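Local structure of glycosyl transferase (Staphylococcus aureus, 5TZJ) at residues A[69-72]-A[73-77]; A[89-92]-A[93-96]; A[157-160]-A[161-165]; A[178-181]-A[182-186]; A[246-249]-A[250-253]. The protein belongs to the family 2 glycosyl transferases, with a GT-A-type nucleotide-binding domain joined to a helical linker domain, and holds uridine-diphosphate-N-acetylglucosamine in its pocket. One frame throughout, in Å; residues are numbered along the deposited sequence.

Contact 1. Residues A[69-72]-A[73-77]. With UD1 (uridine-diphosphate-N-acetylglucosamine), chain C.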
# COMPACT_ATOMS: atom_id res chain seq x y z
N GLY A 69 -0.41 3.73 -17.98
CA GLY A 69 -1.48 3.04 -17.31
C GLY A 69 -1.42 3.04 -15.79
O GLY A 69 -2.18 2.28 -15.16
N GLY A 70 -0.53 3.83 -15.18
CA GLY A 70 -0.42 3.93 -13.75
C GLY A 70 0.91 4.51 -13.29
O GLY A 70 1.82 4.72 -14.10
N PRO A 71 1.04 4.71 -11.96
CA PRO A 71 2.28 5.28 -11.38
C PRO A 71 3.49 4.36 -11.42
O PRO A 71 4.63 4.84 -11.20
CB PRO A 71 1.88 5.51 -9.90
CG PRO A 71 0.43 5.36 -9.84
CD PRO A 71 0.02 4.46 -10.94
N GLY A 72 3.28 3.07 -11.61
CA GLY A 72 4.36 2.11 -11.41
C GLY A 72 5.53 2.34 -12.36
O GLY A 72 6.67 2.48 -11.93
N LYS A 73 5.25 2.39 -13.66
CA LYS A 73 6.34 2.52 -14.62
C LYS A 73 7.11 3.84 -14.46
O LYS A 73 8.35 3.79 -14.38
CB LYS A 73 5.83 2.34 -16.05
CG LYS A 73 7.02 2.44 -17.03
CD LYS A 73 6.66 2.00 -18.46
CE LYS A 73 7.93 1.81 -19.30
NZ LYS A 73 7.48 1.49 -20.72
N PRO A 74 6.47 5.02 -14.34
CA PRO A 74 7.27 6.22 -14.11
C PRO A 74 8.08 6.16 -12.83
O PRO A 74 9.18 6.73 -12.79
CB PRO A 74 6.25 7.37 -14.09
CG PRO A 74 4.93 6.79 -14.26
CD PRO A 74 5.06 5.33 -14.63
N ARG A 75 7.58 5.49 -11.76
CA ARG A 75 8.42 5.46 -10.56
C ARG A 75 9.61 4.52 -10.76
O ARG A 75 10.73 4.82 -10.30
CB ARG A 75 7.63 5.07 -9.28
CG ARG A 75 6.48 6.02 -8.85
CD ARG A 75 5.70 5.37 -7.65
NE ARG A 75 4.65 6.23 -7.09
CZ ARG A 75 3.45 5.77 -6.72
NH1 ARG A 75 3.20 4.47 -6.88
NH2 ARG A 75 2.53 6.58 -6.20
N ASN A 76 9.40 3.41 -11.48
CA ASN A 76 10.49 2.49 -11.83
C ASN A 76 11.56 3.18 -12.67
O ASN A 76 12.77 3.00 -12.42
CB ASN A 76 9.94 1.30 -12.60
CG ASN A 76 9.11 0.37 -11.71
OD1 ASN A 76 9.24 0.42 -10.49
ND2 ASN A 76 8.33 -0.52 -12.32
N VAL A 77 11.16 3.95 -13.68
CA VAL A 77 12.13 4.70 -14.49
C VAL A 77 12.91 5.65 -13.61
O VAL A 77 14.15 5.75 -13.70
CB VAL A 77 11.40 5.45 -15.62
CG1 VAL A 77 12.39 6.34 -16.42
CG2 VAL A 77 10.60 4.47 -16.48
C1' UD1 C . -2.94 6.64 -3.93
C2' UD1 C . -1.55 6.43 -3.35
C3' UD1 C . -0.60 6.45 -4.50
C4' UD1 C . -0.82 5.19 -5.26
C5' UD1 C . -2.18 5.30 -5.95
C6' UD1 C . -2.49 4.04 -6.70
C7' UD1 C . -1.55 7.21 -0.96
C8' UD1 C . -2.23 5.90 -0.58
N2' UD1 C . -1.23 7.48 -2.34
O1' UD1 C . -2.95 7.91 -4.45
O3' UD1 C . 0.78 6.64 -4.08
O4' UD1 C . 0.22 5.00 -6.19
O5' UD1 C . -3.25 5.55 -4.94
O6' UD1 C . -2.16 2.92 -5.92
O7' UD1 C . -1.30 8.02 -0.15
N1 UD1 C . 0.25 8.89 -12.23
C2 UD1 C . 1.15 8.48 -13.34
N3 UD1 C . 0.60 7.82 -14.56
C4 UD1 C . -0.83 7.57 -14.64
C5 UD1 C . -1.74 7.97 -13.51
C6 UD1 C . -1.18 8.63 -12.31
O2 UD1 C . 2.31 8.68 -13.25
O4 UD1 C . -1.27 7.05 -15.61
C1B UD1 C . 0.83 9.48 -11.05
C2B UD1 C . 0.05 10.79 -10.48
O2' UD1 C . 0.49 11.98 -11.25
C3B UD1 C . 0.36 10.81 -9.18
C4B UD1 C . 0.57 9.34 -8.77
O4B UD1 C . 0.76 8.56 -10.09
O3B UD1 C . 1.68 11.49 -8.94
C5B UD1 C . -0.52 8.75 -8.08
O5B UD1 C . -1.67 8.81 -8.87
PA UD1 C . -3.02 9.45 -8.17
O1A UD1 C . -4.07 9.73 -9.21
O2A UD1 C . -2.65 10.70 -7.39
O3A UD1 C . -3.50 8.26 -7.09
PB UD1 C . -4.07 8.45 -5.55
O1B UD1 C . -4.41 9.87 -5.19
O2B UD1 C . -5.34 7.63 -5.63
O HOH W 1 2.47 2.26 -14.92
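Pro71 puts its CB over one face of the Arg75 guanidinium group at the first turn of helix 72-81, where a glycine-rich loop of the GT-A-type, Rossmann-like fold passes into a helix beside the bound UD1. The proline CB sits 3.4 Å above the guanidinium plane, offset toward the rim, while Phe169 makes a cation-pi contact with the same arginine. The backbone repeats the pairing, for Arg75 N donates to Pro71 O over 3.1 Å. With CG beside its own backbone N (chi1 -62°) and the chain extended as far as NE, Arg75 runs along the proline and delivers its nitrogens to the ligand. Arg75 NH2 donates to O4' of UD1 at 2.8 Å and more weakly to O3', and NH1 adds a weak bond to O4'. Salt bridges to Asp91 and Glu177 fix the rotation of the planar group. Proline suits position 71 because its rigid ring is a smooth apolar surface for both partners: Pro71 CG touches the ribose oxygen O4B of UD1 at 3.2 Å. Gly70, at phi 161°, adopts backbone angles that a side chain would obstruct. Near the uracil, Pro74 CG lies 3.4 Å from O2 of UD1.

Contact 2. Residues A[89-92]-A[93-96]. With UD1 (uridine-diphosphate-N-acetylglucosamine), chain C.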
# COMPACT_ATOMS: atom_id res chain seq x y z
N PHE A 89 9.17 8.78 -2.25
CA PHE A 89 8.16 8.90 -3.29
C PHE A 89 7.09 9.90 -2.86
O PHE A 89 6.48 9.76 -1.80
CB PHE A 89 7.51 7.54 -3.58
CG PHE A 89 8.46 6.50 -4.07
CD1 PHE A 89 8.80 6.41 -5.45
CD2 PHE A 89 9.09 5.65 -3.18
CE1 PHE A 89 9.70 5.45 -5.90
CE2 PHE A 89 9.98 4.67 -3.63
CZ PHE A 89 10.29 4.58 -4.99
N VAL A 90 6.86 10.91 -3.68
CA VAL A 90 5.79 11.87 -3.44
C VAL A 90 4.94 11.96 -4.69
O VAL A 90 5.47 12.21 -5.78
CB VAL A 90 6.33 13.26 -3.10
CG1 VAL A 90 5.15 14.15 -2.68
CG2 VAL A 90 7.38 13.14 -2.04
N ASP A 91 3.64 11.87 -4.51
CA ASP A 91 2.73 11.99 -5.64
C ASP A 91 2.49 13.45 -6.00
O ASP A 91 2.63 14.36 -5.18
CB ASP A 91 1.42 11.30 -5.34
CG ASP A 91 1.59 9.81 -5.29
OD1 ASP A 91 2.62 9.31 -5.85
OD2 ASP A 91 0.71 9.15 -4.73
N SER A 92 2.17 13.65 -7.29
CA SER A 92 2.23 14.97 -7.89
C SER A 92 1.24 15.95 -7.26
O SER A 92 1.45 17.17 -7.34
CB SER A 92 2.00 14.86 -9.39
OG SER A 92 0.72 14.34 -9.67
N ASP A 93 0.17 15.46 -6.65
CA ASP A 93 -0.84 16.29 -6.01
C ASP A 93 -0.64 16.41 -4.50
O ASP A 93 -1.53 16.93 -3.81
CB ASP A 93 -2.23 15.73 -6.32
CG ASP A 93 -2.35 14.25 -5.94
OD1 ASP A 93 -1.31 13.65 -5.53
OD2 ASP A 93 -3.45 13.67 -6.06
N ASP A 94 0.49 15.93 -3.97
CA ASP A 94 0.77 16.05 -2.53
C ASP A 94 1.91 17.04 -2.30
O ASP A 94 2.46 17.61 -3.24
CB ASP A 94 1.09 14.67 -1.93
CG ASP A 94 -0.06 13.67 -2.11
OD1 ASP A 94 -1.22 14.13 -2.21
OD2 ASP A 94 0.21 12.44 -2.18
N TYR A 95 2.26 17.27 -1.04
CA TYR A 95 3.45 18.06 -0.72
C TYR A 95 3.96 17.60 0.64
O TYR A 95 3.35 16.75 1.29
CB TYR A 95 3.16 19.58 -0.75
CG TYR A 95 1.91 19.99 -0.00
CD1 TYR A 95 0.67 19.91 -0.61
CD2 TYR A 95 1.97 20.45 1.31
CE1 TYR A 95 -0.47 20.27 0.06
CE2 TYR A 95 0.83 20.82 1.99
CZ TYR A 95 -0.39 20.71 1.35
OH TYR A 95 -1.55 21.08 2.00
N ILE A 96 5.10 18.15 1.05
CA ILE A 96 5.79 17.67 2.25
C ILE A 96 6.21 18.85 3.12
O ILE A 96 6.38 19.99 2.65
CB ILE A 96 7.01 16.77 1.89
CG1 ILE A 96 8.08 17.55 1.13
CG2 ILE A 96 6.57 15.56 1.01
CD1 ILE A 96 9.41 16.82 1.03
C1' UD1 C . -2.94 6.64 -3.93
C2' UD1 C . -1.55 6.43 -3.35
C3' UD1 C . -0.60 6.45 -4.50
C4' UD1 C . -0.82 5.19 -5.26
C5' UD1 C . -2.18 5.30 -5.95
C6' UD1 C . -2.49 4.04 -6.70
C7' UD1 C . -1.55 7.21 -0.96
C8' UD1 C . -2.23 5.90 -0.58
N2' UD1 C . -1.23 7.48 -2.34
O1' UD1 C . -2.95 7.91 -4.45
O3' UD1 C . 0.78 6.64 -4.08
O4' UD1 C . 0.22 5.00 -6.19
O5' UD1 C . -3.25 5.55 -4.94
O6' UD1 C . -2.16 2.92 -5.92
O7' UD1 C . -1.30 8.02 -0.15
N1 UD1 C . 0.25 8.89 -12.23
C2 UD1 C . 1.15 8.48 -13.34
N3 UD1 C . 0.60 7.82 -14.56
C4 UD1 C . -0.83 7.57 -14.64
C5 UD1 C . -1.74 7.97 -13.51
C6 UD1 C . -1.18 8.63 -12.31
O2 UD1 C . 2.31 8.68 -13.25
O4 UD1 C . -1.27 7.05 -15.61
C1B UD1 C . 0.83 9.48 -11.05
C2B UD1 C . 0.05 10.79 -10.48
O2' UD1 C . 0.49 11.98 -11.25
C3B UD1 C . 0.36 10.81 -9.18
C4B UD1 C . 0.57 9.34 -8.77
O4B UD1 C . 0.76 8.56 -10.09
O3B UD1 C . 1.68 11.49 -8.94
C5B UD1 C . -0.52 8.75 -8.08
O5B UD1 C . -1.67 8.81 -8.87
PA UD1 C . -3.02 9.45 -8.17
O1A UD1 C . -4.07 9.73 -9.21
O2A UD1 C . -2.65 10.70 -7.39
O3A UD1 C . -3.50 8.26 -7.09
PB UD1 C . -4.07 8.45 -5.55
O1B UD1 C . -4.41 9.87 -5.19
O2B UD1 C . -5.34 7.63 -5.63
O HOH W 2 -1.22 10.27 -3.54
O HOH W 3 0.88 19.08 -5.19
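Asp91 OD2 receives the O3' hydroxyl of UD1 at 2.6 Å and also faces a water that touches Asp94 OD2 and accepts from N2' of UD1. This aspartate opens a type I beta turn, Asp91 to Asp94, in an Asp-Ser-Asp stretch that probably corresponds to the DXD motif of GT-A glycosyl transferases. The turn is closed by Asp94 N donating to Asp91 O over 2.9 Å. Ser92 is small enough to offer both backbone and side chain to the ribose: its N donates to O3B of UD1 at 2.8 Å in a nearly straight bond (169°), and its OG pairs with O2' of UD1. Chi1 of 62° places OG between the backbone N and carbonyl carbon, turned to the ribose. Asp91 OD2 and Asp94 OD2 stand 4.2 Å apart, a like-charge proximity that Arg75, bridged to Asp91 OD1, and the Tyr201 hydroxyl, bonded to Asp94 OD2, would probably ease. Asp93 reaches out to Arg206 through a salt bridge. Behind the polar turn, beta-branched Val90 and Ile96 fill space between helix 16-24 and strand 201-203, with Val90 CG2 4.0 Å from Ile96 CG2.

Contact 3. Residues A[157-160]-A[161-165]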
# COMPACT_ATOMS: atom_id res chain seq x y z
N TYR A 157 12.87 5.05 1.63
CA TYR A 157 13.45 3.72 1.48
C TYR A 157 14.93 3.84 1.14
O TYR A 157 15.31 4.68 0.32
CB TYR A 157 12.81 2.93 0.38
CG TYR A 157 11.30 2.84 0.42
CD1 TYR A 157 10.69 1.63 0.77
CD2 TYR A 157 10.47 3.93 0.09
CE1 TYR A 157 9.32 1.50 0.79
CE2 TYR A 157 9.07 3.80 0.11
CZ TYR A 157 8.51 2.58 0.45
OH TYR A 157 7.15 2.39 0.47
N ARG A 158 15.76 2.98 1.75
CA ARG A 158 17.17 2.97 1.38
C ARG A 158 17.28 2.49 -0.06
O ARG A 158 16.72 1.45 -0.41
CB ARG A 158 17.98 2.08 2.30
CG ARG A 158 19.51 2.13 2.02
CD ARG A 158 20.22 1.14 2.94
NE ARG A 158 20.06 1.51 4.34
CZ ARG A 158 20.85 2.38 4.98
NH1 ARG A 158 21.86 2.97 4.33
NH2 ARG A 158 20.64 2.67 6.27
N THR A 159 18.01 3.25 -0.89
CA THR A 159 18.04 2.93 -2.32
C THR A 159 18.63 1.54 -2.57
O THR A 159 18.10 0.77 -3.39
CB THR A 159 18.80 4.03 -3.07
OG1 THR A 159 18.21 5.31 -2.77
CG2 THR A 159 18.77 3.79 -4.60
N ALA A 160 19.71 1.19 -1.86
CA ALA A 160 20.29 -0.15 -2.02
C ALA A 160 19.34 -1.25 -1.55
O ALA A 160 19.44 -2.39 -2.04
CB ALA A 160 21.61 -0.24 -1.26
N LEU A 161 18.45 -0.97 -0.60
CA LEU A 161 17.50 -2.02 -0.21
C LEU A 161 16.63 -2.40 -1.38
O LEU A 161 16.39 -3.58 -1.64
CB LEU A 161 16.63 -1.59 0.97
CG LEU A 161 15.45 -2.52 1.23
CD1 LEU A 161 15.87 -3.74 2.07
CD2 LEU A 161 14.36 -1.74 1.89
N LEU A 162 16.16 -1.39 -2.11
CA LEU A 162 15.32 -1.63 -3.28
C LEU A 162 16.11 -2.28 -4.40
O LEU A 162 15.69 -3.29 -4.97
CB LEU A 162 14.70 -0.30 -3.73
CG LEU A 162 13.81 0.41 -2.67
CD1 LEU A 162 13.19 1.73 -3.22
CD2 LEU A 162 12.67 -0.55 -2.14
N LYS A 163 17.28 -1.75 -4.70
CA LYS A 163 17.97 -2.20 -5.90
C LYS A 163 18.66 -3.54 -5.68
O LYS A 163 18.61 -4.40 -6.57
CB LYS A 163 18.95 -1.13 -6.40
CG LYS A 163 18.21 0.09 -6.93
CD LYS A 163 19.15 1.12 -7.61
CE LYS A 163 18.32 2.25 -8.21
NZ LYS A 163 19.13 3.43 -8.64
N ASP A 164 19.26 -3.77 -4.50
CA ASP A 164 19.96 -5.03 -4.25
C ASP A 164 19.01 -6.20 -4.26
O ASP A 164 19.41 -7.32 -4.60
CB ASP A 164 20.71 -5.01 -2.92
CG ASP A 164 21.83 -3.99 -2.90
OD1 ASP A 164 22.16 -3.44 -3.98
OD2 ASP A 164 22.40 -3.75 -1.81
N ASN A 165 17.74 -5.98 -3.90
CA ASN A 165 16.73 -7.04 -3.86
C ASN A 165 15.77 -6.98 -5.02
O ASN A 165 14.74 -7.67 -4.98
CB ASN A 165 15.96 -6.97 -2.55
CG ASN A 165 16.86 -7.20 -1.38
OD1 ASN A 165 17.31 -8.33 -1.17
ND2 ASN A 165 17.21 -6.12 -0.67
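Ala160 O accepts Asp164 N at 2.8 Å, and Thr159 O accepts Lys163 N at 3.0 Å, the firm backbone bonds of short helix 159-164, which follows directly on strand 156-158 of the central sheet in this GT-A-type fold. Arg158, at the N-cap position, supplies a carbonyl that is held only weakly by Leu161 N and Leu162 N. Its CG lies anti to the backbone N (chi1 -175°) and the chain bends at chi3, its end leading away from the helix, where NE forms a salt bridge with Asp114. At the far end, the Asn165 amide turns back over the last turn: Asn165 ND2 donates to Leu161 O at 2.8 Å, in the carbonyl plane and on a lone pair. Asparagine is short enough to fold back in this way. Lys163 runs alongside Thr159, both pointing the same way, so that the methyl CG2 of Thr159 lies 4.0 Å from Lys163 CE; the ammonium then reaches Leu79 O, and Thr159 OG1 bonds to Gly84 O. On the buried side the branched Leu162 lies across Tyr157, which belongs to the strand. Leu162 CD1 meets Tyr157 CB at 3.8 Å, while Leu162 CD2 comes obliquely to Tyr157 CD1, 4.1 Å away.

Contact 4. Residues A[178-181]-A[182-186]. With UD1 (uridine-diphosphate-N-acetylglucosamine), chain C.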
# COMPACT_ATOMS: atom_id res chain seq x y z
N ASP A 178 1.34 -0.51 -5.23
CA ASP A 178 2.25 -0.16 -4.13
C ASP A 178 2.28 -1.26 -3.09
O ASP A 178 3.28 -1.43 -2.39
CB ASP A 178 1.82 1.17 -3.51
CG ASP A 178 0.29 1.26 -3.25
OD1 ASP A 178 -0.50 0.37 -3.69
OD2 ASP A 178 -0.14 2.24 -2.62
N GLN A 179 1.21 -2.05 -2.98
CA GLN A 179 1.14 -2.96 -1.84
C GLN A 179 2.26 -3.99 -1.91
O GLN A 179 2.90 -4.28 -0.90
CB GLN A 179 -0.21 -3.66 -1.81
CG GLN A 179 -1.35 -2.64 -1.49
CD GLN A 179 -2.65 -3.33 -1.17
OE1 GLN A 179 -2.68 -4.45 -0.63
NE2 GLN A 179 -3.75 -2.66 -1.48
N LEU A 180 2.54 -4.51 -3.12
CA LEU A 180 3.59 -5.51 -3.27
C LEU A 180 4.96 -4.87 -3.06
O LEU A 180 5.82 -5.42 -2.35
CB LEU A 180 3.48 -6.15 -4.67
CG LEU A 180 4.53 -7.19 -5.13
CD1 LEU A 180 4.56 -8.35 -4.12
CD2 LEU A 180 4.29 -7.70 -6.58
N PHE A 181 5.16 -3.68 -3.64
CA PHE A 181 6.42 -2.96 -3.51
C PHE A 181 6.78 -2.74 -2.04
O PHE A 181 7.89 -3.05 -1.61
CB PHE A 181 6.29 -1.62 -4.22
CG PHE A 181 7.53 -0.71 -4.08
CD1 PHE A 181 8.57 -0.81 -5.03
CD2 PHE A 181 7.63 0.21 -3.07
CE1 PHE A 181 9.71 0.01 -4.93
CE2 PHE A 181 8.80 1.05 -2.94
CZ PHE A 181 9.83 0.95 -3.89
N THR A 182 5.85 -2.21 -1.27
CA THR A 182 6.18 -1.89 0.12
C THR A 182 6.25 -3.15 0.97
O THR A 182 7.07 -3.22 1.88
CB THR A 182 5.14 -0.91 0.66
OG1 THR A 182 5.29 0.35 -0.03
CG2 THR A 182 5.32 -0.72 2.21
N MET A 183 5.45 -4.18 0.66
CA MET A 183 5.57 -5.43 1.42
C MET A 183 6.93 -6.06 1.20
O MET A 183 7.56 -6.55 2.15
CB MET A 183 4.44 -6.42 1.06
CG MET A 183 3.16 -6.20 1.80
SD MET A 183 3.25 -6.42 3.61
CE MET A 183 4.21 -7.92 3.74
N LYS A 184 7.40 -6.06 -0.06
CA LYS A 184 8.76 -6.50 -0.36
C LYS A 184 9.79 -5.68 0.42
O LYS A 184 10.75 -6.23 0.97
CB LYS A 184 9.05 -6.38 -1.87
CG LYS A 184 8.49 -7.51 -2.77
CD LYS A 184 8.73 -7.20 -4.28
CE LYS A 184 8.21 -8.32 -5.22
NZ LYS A 184 8.35 -8.04 -6.70
N ALA A 185 9.62 -4.36 0.44
CA ALA A 185 10.61 -3.54 1.15
C ALA A 185 10.56 -3.84 2.65
O ALA A 185 11.60 -3.93 3.31
CB ALA A 185 10.35 -2.05 0.91
N TYR A 186 9.35 -4.03 3.19
CA TYR A 186 9.25 -4.41 4.61
C TYR A 186 9.95 -5.75 4.86
O TYR A 186 10.71 -5.90 5.83
CB TYR A 186 7.79 -4.51 5.04
CG TYR A 186 7.02 -3.22 5.26
CD1 TYR A 186 7.65 -2.04 5.54
CD2 TYR A 186 5.61 -3.23 5.23
CE1 TYR A 186 6.88 -0.85 5.78
CE2 TYR A 186 4.85 -2.09 5.49
CZ TYR A 186 5.49 -0.90 5.76
OH TYR A 186 4.72 0.22 5.99
C1' UD1 C . -2.94 6.64 -3.93
C2' UD1 C . -1.55 6.43 -3.35
C3' UD1 C . -0.60 6.45 -4.50
C4' UD1 C . -0.82 5.19 -5.26
C5' UD1 C . -2.18 5.30 -5.95
C6' UD1 C . -2.49 4.04 -6.70
C7' UD1 C . -1.55 7.21 -0.96
C8' UD1 C . -2.23 5.90 -0.58
N2' UD1 C . -1.23 7.48 -2.34
O1' UD1 C . -2.95 7.91 -4.45
O3' UD1 C . 0.78 6.64 -4.08
O4' UD1 C . 0.22 5.00 -6.19
O5' UD1 C . -3.25 5.55 -4.94
O6' UD1 C . -2.16 2.92 -5.92
O7' UD1 C . -1.30 8.02 -0.15
N1 UD1 C . 0.25 8.89 -12.23
C2 UD1 C . 1.15 8.48 -13.34
N3 UD1 C . 0.60 7.82 -14.56
C4 UD1 C . -0.83 7.57 -14.64
C5 UD1 C . -1.74 7.97 -13.51
C6 UD1 C . -1.18 8.63 -12.31
O2 UD1 C . 2.31 8.68 -13.25
O4 UD1 C . -1.27 7.05 -15.61
C1B UD1 C . 0.83 9.48 -11.05
C2B UD1 C . 0.05 10.79 -10.48
O2' UD1 C . 0.49 11.98 -11.25
C3B UD1 C . 0.36 10.81 -9.18
C4B UD1 C . 0.57 9.34 -8.77
O4B UD1 C . 0.76 8.56 -10.09
O3B UD1 C . 1.68 11.49 -8.94
C5B UD1 C . -0.52 8.75 -8.08
O5B UD1 C . -1.67 8.81 -8.87
PA UD1 C . -3.02 9.45 -8.17
O1A UD1 C . -4.07 9.73 -9.21
O2A UD1 C . -2.65 10.70 -7.39
O3A UD1 C . -3.50 8.26 -7.09
PB UD1 C . -4.07 8.45 -5.55
O1B UD1 C . -4.41 9.87 -5.19
O2B UD1 C . -5.34 7.63 -5.63
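Phe181 and Thr182 cross at about a right angle on the tightly packed side of helix 177-188, with Thr182 OG1 at the edge of the ring, in its plane, 3.8 Å from Phe181 CD2. Phe181 holds its CG anti to the backbone N (chi1 176°), which sets the ring in an aromatic cluster: it stacks on Phe169 and meets Tyr157 edge-to-face. Threonine suits the next position because its two branches serve different neighbours. OG1 pairs with the hydroxyl of Tyr157 and with Leu151 O, while the methyl CG2 of Thr182 lies 3.5 Å above one face of the Tyr186 ring, one turn on. Beneath them the alpha-helical bonds are regular; Thr182 N donates to Asp178 O at 2.9 Å and 172°. The partly exposed side is looser. There Lys184 extends its chain obliquely across Leu180, touching with methylenes instead of charge: Lys184 CE is 3.8 Å from Leu180 CD1, and the side chain also touches Glu231 of helix 218-233. Asp178 faces the ligand pocket, yet its OD1 stays 3.8 Å from O6' of UD1. The helix thus lies between two layers: Phe181 and Ala185 pack on helix 159-164 beside the central sheet, while Gln179 and Leu180 lean on helix 218-233, and Gln179 also meets helix 239-256.

Contact 5. Residues A[246-249]-A[250-253]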
# COMPACT_ATOMS: atom_id res chain seq x y z
N LEU A 246 1.53 -13.27 7.07
CA LEU A 246 0.43 -13.50 6.12
C LEU A 246 -0.93 -13.32 6.78
O LEU A 246 -1.81 -12.65 6.22
CB LEU A 246 0.55 -14.88 5.52
CG LEU A 246 -0.33 -15.25 4.33
CD1 LEU A 246 -0.36 -14.14 3.22
CD2 LEU A 246 0.25 -16.55 3.70
N ALA A 247 -1.13 -13.89 7.99
CA ALA A 247 -2.40 -13.69 8.68
C ALA A 247 -2.69 -12.22 8.90
O ALA A 247 -3.82 -11.77 8.67
CB ALA A 247 -2.42 -14.45 10.03
N GLU A 248 -1.69 -11.44 9.34
CA GLU A 248 -1.93 -10.01 9.56
C GLU A 248 -2.29 -9.31 8.25
O GLU A 248 -3.12 -8.38 8.23
CB GLU A 248 -0.71 -9.29 10.15
CG GLU A 248 -0.52 -9.53 11.64
CD GLU A 248 -1.80 -9.35 12.47
OE1 GLU A 248 -2.56 -8.34 12.28
OE2 GLU A 248 -2.03 -10.25 13.31
N PHE A 249 -1.59 -9.69 7.17
CA PHE A 249 -1.93 -9.12 5.87
C PHE A 249 -3.37 -9.47 5.50
O PHE A 249 -4.10 -8.64 4.94
CB PHE A 249 -0.97 -9.61 4.76
CG PHE A 249 -1.33 -9.02 3.41
CD1 PHE A 249 -1.10 -7.68 3.14
CD2 PHE A 249 -2.07 -9.76 2.50
CE1 PHE A 249 -1.50 -7.10 1.91
CE2 PHE A 249 -2.45 -9.18 1.27
CZ PHE A 249 -2.17 -7.86 0.99
N LEU A 250 -3.79 -10.69 5.81
CA LEU A 250 -5.17 -11.08 5.50
C LEU A 250 -6.18 -10.31 6.36
O LEU A 250 -7.23 -9.91 5.86
CB LEU A 250 -5.33 -12.60 5.66
CG LEU A 250 -4.54 -13.46 4.66
CD1 LEU A 250 -4.60 -14.97 5.06
CD2 LEU A 250 -5.11 -13.29 3.23
N ASN A 251 -5.87 -10.06 7.65
CA ASN A 251 -6.76 -9.24 8.48
C ASN A 251 -6.97 -7.86 7.86
O ASN A 251 -8.11 -7.36 7.78
CB ASN A 251 -6.17 -9.07 9.88
CG ASN A 251 -6.27 -10.34 10.71
OD1 ASN A 251 -7.10 -11.24 10.45
ND2 ASN A 251 -5.44 -10.43 11.72
N ARG A 252 -5.86 -7.19 7.51
CA ARG A 252 -5.91 -5.90 6.85
C ARG A 252 -6.76 -5.98 5.57
O ARG A 252 -7.64 -5.14 5.35
CB ARG A 252 -4.48 -5.46 6.51
CG ARG A 252 -4.44 -4.35 5.42
CD ARG A 252 -3.34 -4.57 4.31
NE ARG A 252 -3.65 -3.71 3.16
CZ ARG A 252 -3.33 -2.42 3.07
NH1 ARG A 252 -2.60 -1.86 4.02
NH2 ARG A 252 -3.70 -1.70 2.01
N HIS A 253 -6.46 -6.95 4.73
CA HIS A 253 -7.04 -6.99 3.37
C HIS A 253 -8.54 -7.16 3.44
O HIS A 253 -9.30 -6.39 2.82
CB HIS A 253 -6.43 -8.14 2.59
CG HIS A 253 -7.09 -8.37 1.26
ND1 HIS A 253 -6.73 -7.66 0.14
CD2 HIS A 253 -8.11 -9.20 0.89
CE1 HIS A 253 -7.48 -8.04 -0.88
NE2 HIS A 253 -8.33 -8.98 -0.46
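Four successive i to i+4 bonds, from Leu246 O to Leu250 N (2.8 Å) through Phe249 O to His253 N (2.9 Å), make residues 246-253 a regular alpha-helical stretch in the middle of helix 239-256. Phe249 and Arg252, three residues apart, bring their flat groups almost parallel, with planes 4° apart, but the touch comes from the aliphatic chain: Arg252 CD lies obliquely 3.9 Å from Phe249 CE1. An arginine suits this place because its methylenes can pack on the ring while NH1 goes on to bond Ile148 O. With the chain bent at chi2 (-136°), CD comes against the ring. Phe249 in turn fills the space toward Phe281 and Ile228, and on the same apolar side Leu246 CG meets Leu250 CD1 at 4.3 Å. Glu248 and Asn251 cross obliquely along another face, their carboxylate and amide planes 73° apart and Glu248 OE1 3.6 Å from Asn251 ND2. The polar partner of Asn251 is Met294 N, which its OD1 accepts. His253, buried and edge-to-face with Phe281, bonds Thr259 OG1 through NE2. The chemistry is therefore divided: apolar groups tie the helix to helices 218-233 and 271-282, and the polar ends reach loops of the helical linker domain and, through Arg252, Ile148.

Contacts 1 and 2 line the ligand site and are joined by the Arg75-Asp91 salt bridge; their chemistry is charged and polar, with Pro71 against the ligand in contact 1 and Val90 behind the turn in contact 2. Contact 3 runs off a strand of the sheet and contact 4 lies next to it; they share an interface between helices 159-164 and 177-188, where Leu162 CD1 meets Phe181 CZ. Phe89 links contact 2 to both, touching Tyr157 and Phe181. Contact 3 is the most exposed of the five, the others being largely buried. Contact 5 is about 26 Å from contact 1, centre to centre, across the chain's centre. Contact 4 reaches it through Gln179, which packs on Phe249 and Arg252 of the linker helix.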